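Local coordinates for acetyl transferase (Salmonella typhimurium, PDB 1S7K), which acetylates the N-terminal alpha-amino group of ribosomal protein L7/L12, probably with acetyl-coenzyme A as donor, as a dimeric GNAT-family acetyltransferase, at residues I62-H65 with Y69-M72; Y73-F76 with M81-V84; L85-I90 with T122-R127; A89-P92 with A97-G100; A146-N151 with N173-I178. All coordinates share one frame; numbering follows the deposited sequence.

Contact 1 of 5, residues I62-H65 with Y69-M72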
loop_
_atom_site.group_PDB
_atom_site.type_symbol
_atom_site.label_atom_id
_atom_site.label_comp_id
_atom_site.label_asym_id
_atom_site.label_seq_id
_atom_site.Cartn_x
_atom_site.Cartn_y
_atom_site.Cartn_z
ATOM N N ILE A 62 -14.112 12.032 5.371
ATOM C CA ILE A 62 -15.088 11.759 6.439
ATOM C C ILE A 62 -15.737 10.405 6.161
ATOM O O ILE A 62 -15.882 9.600 7.074
ATOM C CB ILE A 62 -16.159 12.928 6.525
ATOM C CG1 ILE A 62 -15.463 14.220 6.991
ATOM C CG2 ILE A 62 -17.291 12.558 7.459
ATOM C CD1 ILE A 62 -16.329 15.425 7.113
ATOM N N LEU A 63 -16.101 10.132 4.904
ATOM C CA LEU A 63 -16.711 8.844 4.547
ATOM C C LEU A 63 -15.759 7.698 4.848
ATOM O O LEU A 63 -16.160 6.715 5.452
ATOM C CB LEU A 63 -17.105 8.801 3.064
ATOM C CG LEU A 63 -18.084 9.933 2.766
ATOM C CD1 LEU A 63 -18.399 9.932 1.280
ATOM C CD2 LEU A 63 -19.359 9.758 3.608
ATOM N N LEU A 64 -14.485 7.808 4.437
ATOM C CA LEU A 64 -13.522 6.749 4.743
ATOM C C LEU A 64 -13.362 6.605 6.276
ATOM O O LEU A 64 -13.210 5.493 6.813
ATOM C CB LEU A 64 -12.138 7.097 4.132
ATOM C CG LEU A 64 -12.127 7.216 2.595
ATOM C CD1 LEU A 64 -10.747 7.613 2.048
ATOM C CD2 LEU A 64 -12.634 5.877 2.025
ATOM N N HIS A 65 -13.384 7.730 6.965
ATOM C CA HIS A 65 -13.191 7.747 8.414
ATOM C C HIS A 65 -14.307 6.954 9.106
ATOM O O HIS A 65 -14.044 6.150 9.991
ATOM C CB HIS A 65 -13.085 9.215 8.886
ATOM C CG HIS A 65 -12.636 9.380 10.314
ATOM N ND1 HIS A 65 -11.604 10.224 10.677
ATOM C CD2 HIS A 65 -13.185 8.945 11.477
ATOM C CE1 HIS A 65 -11.556 10.319 11.997
ATOM N NE2 HIS A 65 -12.507 9.552 12.506
ATOM N N TYR A 69 -11.661 3.067 6.772
ATOM C CA TYR A 69 -10.799 2.845 5.612
ATOM C C TYR A 69 -9.623 3.788 5.597
ATOM O O TYR A 69 -8.664 3.581 4.828
ATOM C CB TYR A 69 -11.552 3.029 4.303
ATOM C CG TYR A 69 -12.541 1.912 4.044
ATOM C CD1 TYR A 69 -13.588 2.096 3.160
ATOM C CD2 TYR A 69 -12.474 0.707 4.771
ATOM C CE1 TYR A 69 -14.584 1.105 3.006
ATOM C CE2 TYR A 69 -13.459 -0.285 4.632
ATOM C CZ TYR A 69 -14.516 -0.072 3.747
ATOM O OH TYR A 69 -15.547 -1.025 3.606
ATOM N N ALA A 70 -9.704 4.790 6.461
ATOM C CA ALA A 70 -8.683 5.854 6.618
ATOM C C ALA A 70 -9.159 6.679 7.814
ATOM O O ALA A 70 -10.249 6.443 8.313
ATOM C CB ALA A 70 -8.670 6.787 5.340
ATOM N N LYS A 71 -8.349 7.628 8.291
ATOM C CA LYS A 71 -8.808 8.514 9.357
ATOM C C LYS A 71 -8.291 9.870 9.055
ATOM O O LYS A 71 -7.170 10.018 8.521
ATOM C CB LYS A 71 -8.287 8.104 10.740
ATOM C CG LYS A 71 -8.830 6.729 11.248
ATOM C CD LYS A 71 -10.394 6.823 11.565
ATOM C CE LYS A 71 -11.006 5.415 11.848
ATOM N NZ LYS A 71 -12.483 5.680 12.088
ATOM N N MET A 72 -9.098 10.889 9.325
ATOM C CA MET A 72 -8.569 12.210 9.137
ATOM C C MET A 72 -8.871 13.021 10.412
ATOM O O MET A 72 -10.045 13.250 10.718
ATOM C CB MET A 72 -9.173 12.918 7.922
ATOM C CG MET A 72 -8.650 14.343 7.815
ATOM S SD MET A 72 -9.513 15.170 6.477
ATOM C CE MET A 72 -8.673 16.534 6.406
#
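His65 swings its CG anti to the backbone N (chi1 -169°) and Lys71 folds back at chi2 (-68°), and together these turns lay the lysine chain across the imidazole. The contact is a tight helix-to-strand connection of the GNAT fold, in which the end of helix 55-67 passes through a short turn into strand 71-77. Lys71 CD sits almost squarely over one face of the His65 ring, 3.4 Å from its centroid, a CH-pi contact. Beyond it the ammonium reaches back to the helix, where Lys71 NZ donates to His65 O at 2.7 Å. That carbonyl lies near the C-terminal end of the helix, whose dipole would probably favour the positive charge. One residue earlier on the helix, Leu64 O accepts from Tyr69 N at 2.9 Å, while Leu64 CB rests on Ala70 CB and its CD2 on Tyr69 CB. A CA-H...O contact from His65 CA to Ala70 O adds to the closure. The imidazole is gripped through both nitrogens, two bonds that together would hold the ring's rotation: NE2 bonds to Glu6, and ND1 accepts from Met72 N at 2.9 Å, the donor tilted 21° out of the ring plane.

Contact 2 of 5, residues Y73-F76 with M81-V84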
loop_
_atom_site.group_PDB
_atom_site.type_symbol
_atom_site.label_atom_id
_atom_site.label_comp_id
_atom_site.label_asym_id
_atom_site.label_seq_id
_atom_site.Cartn_x
_atom_site.Cartn_y
_atom_site.Cartn_z
ATOM N N TYR A 73 -7.814 13.404 11.154
ATOM C CA TYR A 73 -7.999 14.202 12.339
ATOM C C TYR A 73 -7.356 15.577 12.171
ATOM O O TYR A 73 -6.336 15.760 11.503
ATOM C CB TYR A 73 -7.374 13.474 13.571
ATOM C CG TYR A 73 -8.060 12.193 13.972
ATOM C CD1 TYR A 73 -9.194 12.211 14.807
ATOM C CD2 TYR A 73 -7.585 10.957 13.537
ATOM C CE1 TYR A 73 -9.842 10.987 15.194
ATOM C CE2 TYR A 73 -8.223 9.754 13.894
ATOM C CZ TYR A 73 -9.347 9.778 14.726
ATOM O OH TYR A 73 -9.947 8.586 15.108
ATOM N N LEU A 74 -7.964 16.563 12.812
ATOM C CA LEU A 74 -7.466 17.920 12.849
ATOM C C LEU A 74 -6.775 18.123 14.227
ATOM O O LEU A 74 -7.334 17.742 15.274
ATOM C CB LEU A 74 -8.642 18.904 12.710
ATOM C CG LEU A 74 -9.186 18.955 11.296
ATOM C CD1 LEU A 74 -10.213 20.091 11.162
ATOM C CD2 LEU A 74 -8.017 19.296 10.367
ATOM N N ILE A 75 -5.576 18.685 14.201
ATOM C CA ILE A 75 -4.758 18.971 15.392
ATOM C C ILE A 75 -5.067 20.403 15.824
ATOM O O ILE A 75 -4.885 21.321 15.020
ATOM C CB ILE A 75 -3.237 18.920 15.053
ATOM C CG1 ILE A 75 -2.763 17.499 14.674
ATOM C CG2 ILE A 75 -2.379 19.353 16.291
ATOM C CD1 ILE A 75 -1.376 17.616 13.904
ATOM N N PHE A 76 -5.493 20.575 17.081
ATOM C CA PHE A 76 -5.801 21.882 17.664
ATOM C C PHE A 76 -4.864 22.130 18.815
ATOM O O PHE A 76 -4.651 21.265 19.654
ATOM C CB PHE A 76 -7.229 21.956 18.178
ATOM C CG PHE A 76 -8.224 22.088 17.099
ATOM C CD1 PHE A 76 -8.790 20.954 16.494
ATOM C CD2 PHE A 76 -8.585 23.349 16.651
ATOM C CE1 PHE A 76 -9.696 21.093 15.456
ATOM C CE2 PHE A 76 -9.490 23.501 15.617
ATOM C CZ PHE A 76 -10.050 22.362 15.018
ATOM N N MET A 81 -6.756 25.807 15.050
ATOM C CA MET A 81 -6.406 24.671 14.182
ATOM C C MET A 81 -4.924 24.783 13.774
ATOM O O MET A 81 -4.453 25.839 13.339
ATOM C CB MET A 81 -7.348 24.670 12.978
ATOM C CG MET A 81 -7.602 23.300 12.360
ATOM S SD MET A 81 -8.325 23.563 10.688
ATOM C CE MET A 81 -7.037 24.283 10.103
ATOM N N ALA A 82 -4.144 23.704 13.920
ATOM C CA ALA A 82 -2.723 23.785 13.605
ATOM C C ALA A 82 -2.215 22.857 12.511
ATOM O O ALA A 82 -1.112 23.037 12.039
ATOM C CB ALA A 82 -1.874 23.545 14.879
ATOM N N GLY A 83 -2.993 21.841 12.162
ATOM C CA GLY A 83 -2.560 20.959 11.081
ATOM C C GLY A 83 -3.435 19.746 10.995
ATOM O O GLY A 83 -4.486 19.714 11.598
ATOM N N VAL A 84 -3.007 18.745 10.225
ATOM C CA VAL A 84 -3.780 17.526 10.015
ATOM C C VAL A 84 -2.936 16.278 10.379
ATOM O O VAL A 84 -1.752 16.269 10.128
ATOM C CB VAL A 84 -4.167 17.355 8.530
ATOM C CG1 VAL A 84 -4.734 15.961 8.325
ATOM C CG2 VAL A 84 -5.262 18.412 8.107
#
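Ile75 and Gly83 face each other across an antiparallel hairpin, and the backbone bonds around them define a classic beta bulge. Ile75 N donates to Gly83 O at 3.0 Å. Ile75 O receives two donors: Ala82 N at 2.7 Å, and Gly83 N in a weak, bent bond. Ala82 and Gly83 thus share one partner, and the register slips by one residue before Phe76 pairs with Met81. A softer contact joins Val84 CA to Tyr73 O, 3.4 Å apart.

Apolar contacts fill the face carrying Leu74, Phe76, Met81 and Val84. Leu74 splits its branches, CD2 against Val84 CG2 at 3.7 Å and CD1 toward Met81 SD at 4.0 Å. Met81 has its CG opposite the backbone N (chi1 -152°), which carries CB and CG along the Phe76 ring at a slant: Phe76 CE2 meets Met81 CB at 3.6 Å and Phe76 CZ meets Met81 CG.

Helix 24-33 covers this face through Leu27 and Leu30. Ile75 points to the other face, against Ile112, Met113 and Ser116 of helix 112-127, where Ile112 and Met113 bind coenzyme A; strand 14-18 flanks strand 71-77.

Contact 3 of 5, residues L85-I90 with T122-R127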
loop_
_atom_site.group_PDB
_atom_site.type_symbol
_atom_site.label_atom_id
_atom_site.label_comp_id
_atom_site.label_asym_id
_atom_site.label_seq_id
_atom_site.Cartn_x
_atom_site.Cartn_y
_atom_site.Cartn_z
ATOM N N LEU A 85 -3.542 15.294 11.035
ATOM C CA LEU A 85 -2.872 14.025 11.348
ATOM C C LEU A 85 -3.814 12.939 10.770
ATOM O O LEU A 85 -5.012 12.823 11.189
ATOM C CB LEU A 85 -2.714 13.845 12.853
ATOM C CG LEU A 85 -2.048 12.546 13.285
ATOM C CD1 LEU A 85 -0.801 12.318 12.484
ATOM C CD2 LEU A 85 -1.717 12.591 14.786
ATOM N N SER A 86 -3.296 12.181 9.791
ATOM C CA SER A 86 -4.106 11.173 9.084
ATOM C C SER A 86 -3.576 9.767 9.072
ATOM O O SER A 86 -2.383 9.561 9.265
ATOM C CB SER A 86 -4.266 11.565 7.604
ATOM O OG SER A 86 -4.891 12.840 7.452
ATOM N N PHE A 87 -4.470 8.805 8.860
ATOM C CA PHE A 87 -4.086 7.438 8.623
ATOM C C PHE A 87 -4.507 7.482 7.118
ATOM O O PHE A 87 -5.713 7.455 6.793
ATOM C CB PHE A 87 -4.949 6.446 9.417
ATOM C CG PHE A 87 -4.536 6.268 10.843
ATOM C CD1 PHE A 87 -5.457 5.824 11.804
ATOM C CD2 PHE A 87 -3.239 6.513 11.241
ATOM C CE1 PHE A 87 -5.080 5.646 13.144
ATOM C CE2 PHE A 87 -2.849 6.331 12.577
ATOM C CZ PHE A 87 -3.777 5.903 13.539
ATOM N N ASN A 88 -3.519 7.650 6.232
ATOM C CA ASN A 88 -3.822 7.775 4.816
ATOM C C ASN A 88 -4.642 6.607 4.320
ATOM O O ASN A 88 -5.497 6.783 3.434
ATOM C CB ASN A 88 -2.570 7.883 3.987
ATOM C CG ASN A 88 -1.796 9.145 4.285
ATOM O OD1 ASN A 88 -2.385 10.188 4.556
ATOM N ND2 ASN A 88 -0.462 9.060 4.216
ATOM N N ALA A 89 -4.365 5.411 4.826
ATOM C CA ALA A 89 -5.138 4.227 4.438
ATOM C C ALA A 89 -5.047 3.252 5.602
ATOM O O ALA A 89 -4.101 3.315 6.410
ATOM C CB ALA A 89 -4.551 3.567 3.212
ATOM N N ILE A 90 -5.985 2.313 5.662
ATOM C CA ILE A 90 -5.989 1.284 6.706
ATOM C C ILE A 90 -6.266 -0.016 5.992
ATOM O O ILE A 90 -6.982 -0.010 4.973
ATOM C CB ILE A 90 -7.100 1.539 7.748
ATOM C CG1 ILE A 90 -6.732 2.784 8.585
ATOM C CG2 ILE A 90 -7.293 0.320 8.652
ATOM C CD1 ILE A 90 -7.867 3.313 9.460
ATOM N N THR A 122 -1.769 5.238 20.895
ATOM C CA THR A 122 -2.145 4.633 22.174
ATOM C C THR A 122 -3.658 4.414 22.199
ATOM O O THR A 122 -4.147 3.366 22.619
ATOM C CB THR A 122 -1.773 5.608 23.323
ATOM O OG1 THR A 122 -0.366 5.498 23.572
ATOM C CG2 THR A 122 -2.639 5.321 24.575
ATOM N N HIS A 123 -4.353 5.440 21.738
ATOM C CA HIS A 123 -5.816 5.427 21.668
ATOM C C HIS A 123 -6.303 4.282 20.738
ATOM O O HIS A 123 -7.270 3.568 21.077
ATOM C CB HIS A 123 -6.286 6.765 21.151
ATOM C CG HIS A 123 -7.764 6.818 20.877
ATOM N ND1 HIS A 123 -8.675 7.188 21.851
ATOM C CD2 HIS A 123 -8.483 6.578 19.751
ATOM C CE1 HIS A 123 -9.895 7.178 21.329
ATOM N NE2 HIS A 123 -9.807 6.813 20.062
ATOM N N TYR A 124 -5.645 4.085 19.599
ATOM C CA TYR A 124 -6.075 2.998 18.711
ATOM C C TYR A 124 -5.681 1.633 19.231
ATOM O O TYR A 124 -6.405 0.655 19.002
ATOM C CB TYR A 124 -5.541 3.222 17.308
ATOM C CG TYR A 124 -6.587 3.962 16.587
ATOM C CD1 TYR A 124 -7.577 3.264 15.915
ATOM C CD2 TYR A 124 -6.651 5.343 16.636
ATOM C CE1 TYR A 124 -8.609 3.919 15.301
ATOM C CE2 TYR A 124 -7.688 6.021 16.007
ATOM C CZ TYR A 124 -8.666 5.267 15.336
ATOM O OH TYR A 124 -9.639 5.852 14.616
ATOM N N ALA A 125 -4.545 1.558 19.927
ATOM C CA ALA A 125 -4.144 0.264 20.522
ATOM C C ALA A 125 -5.237 -0.085 21.546
ATOM O O ALA A 125 -5.646 -1.286 21.696
ATOM C CB ALA A 125 -2.783 0.401 21.259
ATOM N N ARG A 126 -5.701 0.926 22.276
ATOM C CA ARG A 126 -6.762 0.664 23.270
ATOM C C ARG A 126 -8.077 0.255 22.605
ATOM O O ARG A 126 -8.706 -0.710 23.062
ATOM C CB ARG A 126 -6.916 1.838 24.224
ATOM C CG ARG A 126 -5.552 2.205 24.805
ATOM C CD ARG A 126 -5.450 2.299 26.332
ATOM N NE ARG A 126 -4.088 1.876 26.671
ATOM C CZ ARG A 126 -3.306 2.390 27.617
ATOM N NH1 ARG A 126 -3.716 3.386 28.396
ATOM N NH2 ARG A 126 -2.076 1.913 27.750
ATOM N N ARG A 127 -8.428 0.910 21.483
ATOM C CA ARG A 127 -9.632 0.538 20.684
ATOM C C ARG A 127 -9.392 -0.901 20.214
ATOM O O ARG A 127 -10.273 -1.782 20.319
ATOM C CB ARG A 127 -9.788 1.426 19.455
ATOM C CG ARG A 127 -10.401 2.776 19.752
ATOM C CD ARG A 127 -10.394 3.662 18.525
ATOM N NE ARG A 127 -10.764 2.997 17.258
ATOM C CZ ARG A 127 -11.772 3.405 16.485
ATOM N NH1 ARG A 127 -12.060 2.792 15.330
ATOM N NH2 ARG A 127 -12.508 4.416 16.883
#
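Phe87 reaches from the middle of strand 80-91 to Tyr124 on helix 112-127, bridging backbones whose nearest CA atoms are 11.2 Å apart. Its CB leaves the strand toward the helix, with CG anti to the carbonyl carbon (chi1 -81°), and the ring runs outward between flanking residues: Leu120 of the same helix, Ala97 and Ile99 of strand 96-103, Ile130 in the loop that follows the helix, and Lys71 of strand 71-77, which also touches Tyr124. Near the tip, at one corner of the ring, CE1 makes the touch. It lies over one face of the Tyr124 ring, displaced toward the rim, 3.8 Å from Tyr124 CD2 and 3.9 Å from Tyr124 CE2. The two planes stand at 76° with centroids 5.3 Å apart, a T-shaped stack in which phenylalanine offers the edge and tyrosine the face. An edge C-H would thus point at the pi cloud of the phenol.

Tyr124 is held from other directions as well. On the opposite face of its ring lies Arg127 CD, one helical turn on, so the ring is sandwiched between the strand's phenylalanine and its own helix. The hydroxyl is hydrogen-bonded to that of Tyr73 on strand 71-77, which ties the phenol to the sheet a second time. The arrangement is aromatic core packing between a central sheet and the helix that packs on it, here the GNAT helix whose N-terminal residues bind coenzyme A.

Contact 4 of 5, residues A89-P92 with A97-G100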
loop_
_atom_site.group_PDB
_atom_site.type_symbol
_atom_site.label_atom_id
_atom_site.label_comp_id
_atom_site.label_asym_id
_atom_site.label_seq_id
_atom_site.Cartn_x
_atom_site.Cartn_y
_atom_site.Cartn_z
ATOM N N ALA A 89 -4.365 5.411 4.826
ATOM C CA ALA A 89 -5.138 4.227 4.438
ATOM C C ALA A 89 -5.047 3.252 5.602
ATOM O O ALA A 89 -4.101 3.315 6.410
ATOM C CB ALA A 89 -4.551 3.567 3.212
ATOM N N ILE A 90 -5.985 2.313 5.662
ATOM C CA ILE A 90 -5.989 1.284 6.706
ATOM C C ILE A 90 -6.266 -0.016 5.992
ATOM O O ILE A 90 -6.982 -0.010 4.973
ATOM C CB ILE A 90 -7.100 1.539 7.748
ATOM C CG1 ILE A 90 -6.732 2.784 8.585
ATOM C CG2 ILE A 90 -7.293 0.320 8.652
ATOM C CD1 ILE A 90 -7.867 3.313 9.460
ATOM N N GLU A 91 -5.673 -1.095 6.503
ATOM C CA GLU A 91 -5.828 -2.440 6.011
ATOM C C GLU A 91 -6.568 -3.084 7.207
ATOM O O GLU A 91 -5.939 -3.586 8.121
ATOM C CB GLU A 91 -4.449 -3.055 5.795
ATOM C CG GLU A 91 -3.686 -2.388 4.641
ATOM C CD GLU A 91 -2.306 -2.961 4.473
ATOM O OE1 GLU A 91 -1.966 -3.911 5.225
ATOM O OE2 GLU A 91 -1.577 -2.447 3.595
ATOM N N PRO A 92 -7.926 -3.022 7.220
ATOM C CA PRO A 92 -8.653 -3.587 8.356
ATOM C C PRO A 92 -8.242 -4.967 8.793
ATOM O O PRO A 92 -8.062 -5.205 9.977
ATOM C CB PRO A 92 -10.146 -3.520 7.904
ATOM C CG PRO A 92 -10.145 -2.329 6.936
ATOM C CD PRO A 92 -8.863 -2.649 6.141
ATOM N N ALA A 97 -2.119 0.726 9.645
ATOM C CA ALA A 97 -2.422 2.071 9.174
ATOM C C ALA A 97 -1.166 2.772 8.712
ATOM O O ALA A 97 -0.112 2.614 9.355
ATOM C CB ALA A 97 -3.059 2.867 10.264
ATOM N N TYR A 98 -1.264 3.538 7.626
ATOM C CA TYR A 98 -0.117 4.318 7.147
ATOM C C TYR A 98 -0.390 5.772 7.584
ATOM O O TYR A 98 -1.470 6.325 7.380
ATOM C CB TYR A 98 -0.002 4.219 5.627
ATOM C CG TYR A 98 0.210 2.779 5.208
ATOM C CD1 TYR A 98 -0.856 1.921 4.993
ATOM C CD2 TYR A 98 1.489 2.269 5.119
ATOM C CE1 TYR A 98 -0.626 0.538 4.691
ATOM C CE2 TYR A 98 1.731 0.930 4.837
ATOM C CZ TYR A 98 0.692 0.076 4.621
ATOM O OH TYR A 98 0.982 -1.228 4.298
ATOM N N ILE A 99 0.580 6.363 8.229
ATOM C CA ILE A 99 0.417 7.712 8.771
ATOM C C ILE A 99 0.797 8.878 7.820
ATOM O O ILE A 99 1.836 8.846 7.159
ATOM C CB ILE A 99 1.295 7.846 10.070
ATOM C CG1 ILE A 99 0.737 6.968 11.202
ATOM C CG2 ILE A 99 1.377 9.323 10.479
ATOM C CD1 ILE A 99 1.769 6.472 12.244
ATOM N N GLY A 100 0.015 9.945 7.816
ATOM C CA GLY A 100 0.395 11.110 6.982
ATOM C C GLY A 100 0.126 12.332 7.863
ATOM O O GLY A 100 -0.672 12.210 8.739
#
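This is the turn end of the beta hairpin formed by strands 80-91 and 96-103, neighbours in the GNAT sheet; Ala89-Pro92 and Ala97-Gly100 flank its turn. The short strand segments run antiparallel at 166°, with their axes 5.0 Å apart at the closest approach. Ala89 O carries the backbone link. Tyr98 N donates to it at 3.1 Å, and Ala97 CA adds a CA-H...O contact to the same oxygen. One residue along, Ile90 and Ala97 form a non-hydrogen-bonded pair, their CA atoms 4.4 Å apart. Their side chains share one face of the sheet, where Ile90 CG1 touches Ala97 CB at 4.0 Å and Ile130 packs against both residues.

Tyr98 lies on the other face with Ala89. Its CG is anti to the carbonyl carbon (chi1 -61°), and the ring extends past Ala89, whose CB stays at 4.4 Å from Tyr98 CD1, until the phenol arrives beside Glu91. The carboxylate comes to the edge of the ring, its plane turned 60° from that of the phenol. Tyr98 also packs on Met159 of the second subunit, so the hairpin contributes to the dimer contact. Glu91 is held through both oxygens: OE1 accepts from Asn94 ND2 within the turn, and Tyr98 OH donates a hydrogen bond to Glu91 OE2 at 2.9 Å, meeting it from above the carboxylate plane.

Contact 5 of 5, residues A146-N151 with N173-I178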
loop_
_atom_site.group_PDB
_atom_site.type_symbol
_atom_site.label_atom_id
_atom_site.label_comp_id
_atom_site.label_asym_id
_atom_site.label_seq_id
_atom_site.Cartn_x
_atom_site.Cartn_y
_atom_site.Cartn_z
ATOM N N ALA A 146 12.639 12.501 11.216
ATOM C CA ALA A 146 12.839 12.801 12.613
ATOM C C ALA A 146 11.601 12.428 13.464
ATOM O O ALA A 146 11.744 11.923 14.599
ATOM C CB ALA A 146 13.250 14.291 12.763
ATOM N N VAL A 147 10.388 12.638 12.927
ATOM C CA VAL A 147 9.175 12.250 13.670
ATOM C C VAL A 147 9.239 10.737 13.865
ATOM O O VAL A 147 9.040 10.237 14.958
ATOM C CB VAL A 147 7.871 12.642 12.869
ATOM C CG1 VAL A 147 6.661 12.040 13.514
ATOM C CG2 VAL A 147 7.701 14.202 12.884
ATOM N N ALA A 148 9.546 10.012 12.796
ATOM C CA ALA A 148 9.597 8.567 12.931
ATOM C C ALA A 148 10.570 8.139 14.029
ATOM O O ALA A 148 10.222 7.336 14.926
ATOM C CB ALA A 148 9.912 7.925 11.616
ATOM N N ARG A 149 11.761 8.710 14.028
ATOM C CA ARG A 149 12.740 8.326 15.055
ATOM C C ARG A 149 12.402 8.770 16.464
ATOM O O ARG A 149 12.601 8.012 17.381
ATOM C CB ARG A 149 14.148 8.824 14.666
ATOM C CG ARG A 149 14.723 8.126 13.399
ATOM C CD ARG A 149 16.186 8.632 13.214
ATOM N NE ARG A 149 16.196 10.083 13.125
ATOM C CZ ARG A 149 16.400 10.759 11.996
ATOM N NH1 ARG A 149 16.633 10.106 10.854
ATOM N NH2 ARG A 149 16.333 12.081 12.004
ATOM N N ARG A 150 11.902 9.985 16.655
ATOM C CA ARG A 150 11.530 10.496 17.977
ATOM C C ARG A 150 10.360 9.712 18.592
ATOM O O ARG A 150 10.173 9.750 19.801
ATOM C CB ARG A 150 11.055 11.953 17.905
ATOM C CG ARG A 150 12.075 12.961 17.477
ATOM C CD ARG A 150 12.874 13.551 18.638
ATOM N NE ARG A 150 13.990 14.279 18.043
ATOM C CZ ARG A 150 14.910 14.936 18.717
ATOM N NH1 ARG A 150 14.864 14.980 20.045
ATOM N NH2 ARG A 150 15.886 15.547 18.049
ATOM N N ASN A 151 9.558 9.038 17.754
ATOM C CA ASN A 151 8.425 8.328 18.252
ATOM C C ASN A 151 8.607 6.817 18.262
ATOM O O ASN A 151 7.657 6.066 18.232
ATOM C CB ASN A 151 7.220 8.830 17.485
ATOM C CG ASN A 151 6.969 10.314 17.811
ATOM O OD1 ASN A 151 6.309 10.605 18.814
ATOM N ND2 ASN A 151 7.570 11.256 17.018
ATOM N N ASN A 173 11.752 5.657 3.016
ATOM C CA ASN A 173 11.990 4.820 4.194
ATOM C C ASN A 173 10.648 4.313 4.693
ATOM O O ASN A 173 9.648 5.050 4.730
ATOM C CB ASN A 173 12.667 5.628 5.300
ATOM C CG ASN A 173 14.178 5.772 5.082
ATOM O OD1 ASN A 173 14.813 4.918 4.466
ATOM N ND2 ASN A 173 14.756 6.866 5.589
ATOM N N MET A 174 10.622 3.048 5.074
ATOM C CA MET A 174 9.421 2.507 5.641
ATOM C C MET A 174 9.746 2.224 7.091
ATOM O O MET A 174 10.651 1.437 7.398
ATOM C CB MET A 174 8.969 1.216 4.930
ATOM C CG MET A 174 7.757 0.633 5.750
ATOM S SD MET A 174 6.960 -0.780 4.963
ATOM C CE MET A 174 6.142 0.097 3.630
ATOM N N TYR A 175 8.960 2.843 7.980
ATOM C CA TYR A 175 9.101 2.730 9.446
ATOM C C TYR A 175 7.850 2.111 10.042
ATOM O O TYR A 175 6.740 2.331 9.540
ATOM C CB TYR A 175 9.210 4.119 10.079
ATOM C CG TYR A 175 10.492 4.875 9.828
ATOM C CD1 TYR A 175 11.605 4.703 10.662
ATOM C CD2 TYR A 175 10.566 5.823 8.802
ATOM C CE1 TYR A 175 12.786 5.525 10.460
ATOM C CE2 TYR A 175 11.696 6.602 8.600
ATOM C CZ TYR A 175 12.812 6.456 9.448
ATOM O OH TYR A 175 13.931 7.321 9.280
ATOM N N ALA A 176 8.000 1.343 11.100
ATOM C CA ALA A 176 6.791 0.797 11.721
ATOM C C ALA A 176 6.912 0.719 13.220
ATOM O O ALA A 176 8.013 0.614 13.777
ATOM C CB ALA A 176 6.402 -0.646 11.137
ATOM N N ARG A 177 5.766 0.826 13.879
ATOM C CA ARG A 177 5.681 0.622 15.318
ATOM C C ARG A 177 4.487 -0.269 15.562
ATOM O O ARG A 177 3.403 0.006 15.003
ATOM C CB ARG A 177 5.425 1.950 16.051
ATOM C CG ARG A 177 5.682 1.752 17.560
ATOM C CD ARG A 177 6.011 3.087 18.268
ATOM N NE ARG A 177 5.718 2.938 19.680
ATOM C CZ ARG A 177 5.462 3.938 20.515
ATOM N NH1 ARG A 177 5.489 5.199 20.096
ATOM N NH2 ARG A 177 5.069 3.648 21.762
ATOM N N ILE A 178 4.672 -1.327 16.367
ATOM C CA ILE A 178 3.577 -2.228 16.721
ATOM C C ILE A 178 3.215 -1.919 18.204
ATOM O O ILE A 178 4.118 -1.784 19.068
ATOM C CB ILE A 178 3.997 -3.714 16.651
ATOM C CG1 ILE A 178 4.544 -4.076 15.246
ATOM C CG2 ILE A 178 2.804 -4.635 17.095
ATOM C CD1 ILE A 178 3.549 -4.157 14.172
HETATM O O HOH W 1 16.258 6.979 10.519
#
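Ala148 presses its CB onto the centre of the Tyr175 ring, 3.5 Å from the centroid and 8° off the ring normal, a CH-pi contact that seats helix 142-150 on strand 168-178. At the ring's far end a water lies in its plane and bridges two side chains, donating to Tyr175 OH at 2.7 Å and accepting from Arg149 NH1 at 3.2 Å. Asn145 also bonds the phenol oxygen. Where the helix ends, Arg177 stretches out, CG anti to its backbone N (chi1 -166°), and gives a weak bond from NH1 to Asn151 O at 3.0 Å.

Further out, Asn151 ND2 turns back to Val147 O at 2.7 Å and also reaches Ser114, a coenzyme A-binding residue. Arg150, another, belongs to this helix, and Tyr175 packs on Cys137, which has been seen covalently bound to coenzyme A. The chemistry implies an apolar seat for the helix with polar ties at its margins, the charge of Arg177 probably favoured, through a weak bond, by the Asn151 carbonyl.

Overall arrangement
All five contacts involve the one mixed sheet of the GNAT fold. Contacts 1 and 2 follow each other along strand 71-77; strand 80-91 then carries part of contacts 2, 3 and 4, and contact 5 comes last, on strand 168-178. Contacts 3 and 4 share Ala89 and Ile90, with centres 8 Å apart, whereas those of contacts 1 and 5 are about 22 Å apart, across the chain's centre. Contact 1 meets contact 2 where His65 packs on Tyr73, and a backbone bond between Tyr73 and Leu85 links contacts 2 and 3. Coenzyme A-binding residues adjoin contact 2 and lie within and beside contact 5, while contacts 4 and 5 approach the second subunit, so the sheet probably spans cofactor site and dimer interface.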